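Nicotinate-nucleotide diphosphorylase (Carboxylating) (Streptococcus pyogenes GA06023, PDB 5HUO) catalyses the transfer of a phosphoribosyl group from phosphoribosyl diphosphate to quinolinate, releasing carbon dioxide and yielding nicotinate mononucleotide for NAD(+) biosynthesis. Local coordinates at residues A193-D198 with M223-V228; A237-V242 with A263-I268. All blocks are in the same frame, centred on the assembly; numbering follows the deposited sequence.

Overall arrangement
Both contacts belong to the C-terminal domain, on the same side of the chain's centre, with their own centres about 12 Å apart. Contact 1 comes first along the chain and pairs strand 194-196, outermost in the parallel sheet of this chain, with its neighbour 224-228. Contact 2 follows in series: it sets the end of helix 231-240, the helix directly after strand 224-228, against the turn leading into strand 267-271. V242 connects the two by packing on V224 and V226. Strand 244-248 lies between 224-228 and 267-271, so together the contacts span successive beta-alpha units of the catalytic domain's open alpha/beta barrel.

Contact 1: A193-D198 with M223-V228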
# COMPACT_ATOMS: atom_id res chain seq x y z
N ALA A 193 -17.16 -2.59 -20.86
CA ALA A 193 -18.17 -2.78 -21.87
C ALA A 193 -19.42 -3.17 -21.20
O ALA A 193 -19.43 -3.62 -20.08
CB ALA A 193 -17.76 -3.88 -22.87
N ILE A 194 -20.50 -3.07 -21.93
CA ILE A 194 -21.81 -3.34 -21.34
C ILE A 194 -22.26 -4.72 -21.77
O ILE A 194 -22.17 -5.06 -22.96
CB ILE A 194 -22.81 -2.27 -21.76
CG1 ILE A 194 -22.48 -1.00 -21.00
CG2 ILE A 194 -24.25 -2.76 -21.50
CD1 ILE A 194 -23.47 0.12 -21.20
N MET A 195 -22.71 -5.50 -20.80
CA MET A 195 -23.35 -6.74 -21.13
C MET A 195 -24.65 -6.89 -20.37
O MET A 195 -24.68 -6.95 -19.16
CB MET A 195 -22.44 -7.95 -20.91
CG MET A 195 -23.01 -9.20 -21.61
SD MET A 195 -22.03 -10.69 -21.37
CE MET A 195 -20.40 -10.13 -21.90
N LEU A 196 -25.72 -6.96 -21.13
CA LEU A 196 -27.08 -7.07 -20.61
C LEU A 196 -27.40 -8.53 -20.64
O LEU A 196 -27.57 -9.14 -21.68
CB LEU A 196 -28.08 -6.29 -21.46
CG LEU A 196 -27.76 -4.80 -21.51
CD1 LEU A 196 -28.53 -4.17 -22.66
CD2 LEU A 196 -28.05 -4.08 -20.21
N LYS A 197 -27.47 -9.07 -19.44
CA LYS A 197 -27.70 -10.49 -19.19
C LYS A 197 -29.21 -10.81 -19.00
O LYS A 197 -30.08 -9.94 -19.13
CB LYS A 197 -26.85 -10.93 -17.98
CG LYS A 197 -25.42 -10.36 -17.97
CD LYS A 197 -24.57 -11.00 -16.88
CE LYS A 197 -23.07 -10.76 -17.10
NZ LYS A 197 -22.41 -11.77 -17.97
N ASP A 198 -29.50 -12.08 -18.77
CA ASP A 198 -30.87 -12.59 -18.45
C ASP A 198 -31.84 -11.63 -17.67
O ASP A 198 -32.93 -11.24 -18.14
CB ASP A 198 -30.71 -13.95 -17.73
CG ASP A 198 -29.60 -13.96 -16.56
OD1 ASP A 198 -28.90 -12.95 -16.26
OD2 ASP A 198 -29.44 -15.01 -15.92
N MET A 223 -19.11 -0.57 -26.10
CA MET A 223 -19.81 -1.63 -26.83
C MET A 223 -20.89 -2.21 -25.96
O MET A 223 -20.82 -2.19 -24.72
CB MET A 223 -18.91 -2.77 -27.20
CG MET A 223 -17.88 -2.38 -28.26
SD MET A 223 -18.57 -1.85 -29.87
CE MET A 223 -17.14 -2.05 -31.00
N VAL A 224 -21.97 -2.64 -26.60
CA VAL A 224 -23.11 -3.20 -25.88
C VAL A 224 -23.37 -4.55 -26.43
O VAL A 224 -23.52 -4.76 -27.65
CB VAL A 224 -24.38 -2.34 -26.03
CG1 VAL A 224 -25.60 -3.05 -25.46
CG2 VAL A 224 -24.22 -1.03 -25.29
N GLU A 225 -23.50 -5.47 -25.49
CA GLU A 225 -23.81 -6.87 -25.78
C GLU A 225 -25.05 -7.29 -25.00
O GLU A 225 -25.31 -6.78 -23.92
CB GLU A 225 -22.62 -7.78 -25.43
CG GLU A 225 -22.85 -9.24 -25.73
CD GLU A 225 -21.60 -10.12 -25.62
OE1 GLU A 225 -20.50 -9.61 -25.43
OE2 GLU A 225 -21.72 -11.35 -25.75
N VAL A 226 -25.81 -8.23 -25.57
CA VAL A 226 -26.98 -8.80 -24.91
C VAL A 226 -26.96 -10.30 -24.96
O VAL A 226 -26.79 -10.86 -26.04
CB VAL A 226 -28.29 -8.42 -25.61
CG1 VAL A 226 -29.45 -9.10 -24.92
CG2 VAL A 226 -28.51 -6.94 -25.57
N GLU A 227 -27.20 -10.91 -23.80
CA GLU A 227 -27.42 -12.37 -23.71
C GLU A 227 -28.86 -12.73 -23.96
O GLU A 227 -29.74 -12.21 -23.32
CB GLU A 227 -27.05 -12.94 -22.34
CG GLU A 227 -25.63 -12.66 -21.84
CD GLU A 227 -25.34 -13.29 -20.48
OE1 GLU A 227 -26.31 -13.79 -19.81
OE2 GLU A 227 -24.13 -13.30 -20.10
N VAL A 228 -29.06 -13.62 -24.91
CA VAL A 228 -30.38 -13.96 -25.41
C VAL A 228 -30.58 -15.47 -25.41
O VAL A 228 -29.73 -16.22 -25.88
CB VAL A 228 -30.53 -13.39 -26.83
CG1 VAL A 228 -31.83 -13.79 -27.46
CG2 VAL A 228 -30.44 -11.88 -26.76
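The carbonyl oxygen of E225 accepts two donors from the neighbouring strand: L196 N at 2.8 Å, in an almost straight bond (176° at the hydrogen), and the weaker CA-H of M195. L196 O is used in the same manner, taking E227 N at 2.8 Å and the CA-H of V226. Further back, I194 N reaches M223 O, and I194 O receives E225 N, both at 2.9 Å. This is regular parallel pairing, with I194, M195 and L196 opposite V224, E225 and V226. The strands are linked by a beta-alpha-beta crossover through helices 198-204 and 207-217, the repeating unit of the open alpha/beta barrel found in quinolinate phosphoribosyltransferases. Alternation then sorts the side chains. I194, L196, V224 and V226 form the apolar face under helix 207-217, where branched residues fill the layer: I194 and V224 run side by side, CB to CG2 4.0 Å, while the CD1 methyl of L196 meets V226 CG2. S56 and I60 of the second subunit pack against I194 and L196. On the other face M195 and E225 extend alongside each other, both with CG anti to the backbone N (chi1 -165° and -178°); a bend at chi3 of M195 turns CE to within 3.6 Å of E225 OE1. Just past the end of strand 194-196, the carboxylate of E227 lies beside K197, whose NZ forms a salt bridge with OE2 at 3.1 Å, approaching from above the carboxylate plane. E227 OE2 is also 3.6 Å from M195 SD.

Contact 2: A237-V242 with A263-I268; sequences AAAAGV and AGRSRI. With SO4 (sulfate ion), chain H; SO4 (sulfate ion), chain G.
The guanidinium of R265 lies flat over the methyl group of A238, whose CB sits beneath the centre of one face, 4.1 Å from CZ. The helix 231-240 that presents this methyl ends in a Schellman motif: G241, with its positive phi, sends its N back to A238 O at 3.1 Å and more weakly to A237 O, and the chain turns off into V242. Alanine suits the helix position because its small side chain lets the flat group settle close to the helix. R265 arrives there by folding over at chi2 and chi3 (128° and 80°), which brings NH2 obliquely to A239 N at 3.8 Å. Weak interactions of its terminal nitrogens with E235 and with I262 O lie nearby. On the buried side of the turn S266 points toward the helix end, and its OG donates to V242 O at 2.9 Å from 45° above the carbonyl plane; a short polar side chain can thus tie the loop before strand 244-248 to the loop before strand 267-271 of the barrel. V242 CG2 comes alongside S266 OG at 3.7 Å. The end of the R267 side chain leads away from the 237-242 segment, with D288 in a salt bridge to NH1, and holds two sulfates at the edge of its guanidinium: NH2 donates to O3 of the chain G ion at 3.0 Å and NE to O4 of the chain H ion at 2.6 Å.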
# COMPACT_ATOMS: atom_id res chain seq x y z
N ALA A 237 -33.22 -7.74 -30.44
CA ALA A 237 -31.87 -7.22 -30.22
C ALA A 237 -31.19 -6.78 -31.50
O ALA A 237 -30.65 -5.70 -31.55
CB ALA A 237 -31.02 -8.25 -29.54
N ALA A 238 -31.22 -7.60 -32.53
CA ALA A 238 -30.61 -7.22 -33.84
C ALA A 238 -31.24 -5.95 -34.41
O ALA A 238 -30.56 -5.05 -34.92
CB ALA A 238 -30.72 -8.33 -34.86
N ALA A 239 -32.57 -5.89 -34.31
CA ALA A 239 -33.35 -4.70 -34.73
C ALA A 239 -32.94 -3.43 -33.98
O ALA A 239 -32.82 -2.36 -34.56
CB ALA A 239 -34.84 -4.94 -34.53
N ALA A 240 -32.71 -3.60 -32.68
CA ALA A 240 -32.26 -2.50 -31.79
C ALA A 240 -30.83 -1.97 -32.11
O ALA A 240 -30.44 -0.91 -31.63
CB ALA A 240 -32.36 -2.92 -30.33
N GLY A 241 -30.06 -2.71 -32.89
CA GLY A 241 -28.74 -2.27 -33.38
C GLY A 241 -27.58 -2.51 -32.43
O GLY A 241 -26.59 -1.78 -32.48
N VAL A 242 -27.69 -3.51 -31.55
CA VAL A 242 -26.60 -3.86 -30.59
C VAL A 242 -25.37 -4.32 -31.32
O VAL A 242 -25.44 -4.67 -32.51
CB VAL A 242 -26.92 -4.93 -29.56
CG1 VAL A 242 -27.93 -4.39 -28.60
CG2 VAL A 242 -27.34 -6.23 -30.23
N ALA A 263 -28.87 -11.65 -39.83
CA ALA A 263 -28.40 -11.12 -41.14
C ALA A 263 -27.26 -10.10 -41.02
O ALA A 263 -27.23 -9.09 -41.71
CB ALA A 263 -29.56 -10.50 -41.91
N GLY A 264 -26.34 -10.36 -40.10
CA GLY A 264 -25.12 -9.53 -39.96
C GLY A 264 -25.35 -8.17 -39.35
O GLY A 264 -24.48 -7.32 -39.40
N ARG A 265 -26.51 -7.97 -38.74
CA ARG A 265 -26.82 -6.70 -38.08
C ARG A 265 -26.08 -6.52 -36.74
O ARG A 265 -25.89 -5.40 -36.26
CB ARG A 265 -28.33 -6.54 -37.88
CG ARG A 265 -29.01 -6.04 -39.16
CD ARG A 265 -30.18 -6.92 -39.55
NE ARG A 265 -31.39 -6.65 -38.79
CZ ARG A 265 -32.35 -7.54 -38.54
NH1 ARG A 265 -32.28 -8.78 -38.97
NH2 ARG A 265 -33.40 -7.19 -37.82
N SER A 266 -25.66 -7.65 -36.19
CA SER A 266 -24.78 -7.69 -35.03
C SER A 266 -23.76 -8.81 -35.13
O SER A 266 -23.92 -9.74 -35.91
CB SER A 266 -25.59 -7.91 -33.75
OG SER A 266 -26.66 -7.02 -33.75
N ARG A 267 -22.75 -8.71 -34.29
CA ARG A 267 -21.77 -9.81 -34.10
C ARG A 267 -22.39 -10.88 -33.24
O ARG A 267 -23.25 -10.60 -32.41
CB ARG A 267 -20.53 -9.34 -33.40
CG ARG A 267 -19.72 -8.33 -34.13
CD ARG A 267 -19.01 -9.02 -35.26
NE ARG A 267 -18.23 -8.08 -36.01
CZ ARG A 267 -17.69 -8.30 -37.20
NH1 ARG A 267 -17.81 -9.45 -37.80
NH2 ARG A 267 -16.97 -7.34 -37.79
N ILE A 268 -22.00 -12.12 -33.49
CA ILE A 268 -22.66 -13.24 -32.83
C ILE A 268 -21.66 -14.03 -32.06
O ILE A 268 -20.64 -14.47 -32.60
CB ILE A 268 -23.43 -14.17 -33.79
CG1 ILE A 268 -24.41 -13.37 -34.67
CG2 ILE A 268 -24.19 -15.24 -33.01
CD1 ILE A 268 -24.94 -14.17 -35.87
S SO4 H . -17.09 -4.71 -35.58
O1 SO4 H . -15.94 -5.60 -35.27
O2 SO4 H . -16.97 -4.02 -36.90
O3 SO4 H . -17.26 -3.78 -34.43
O4 SO4 H . -18.31 -5.53 -35.66
S SO4 G . -15.05 -7.90 -40.96
O1 SO4 G . -14.49 -9.00 -41.79
O2 SO4 G . -15.06 -6.63 -41.73
O3 SO4 G . -16.43 -8.29 -40.57
O4 SO4 G . -14.20 -7.72 -39.77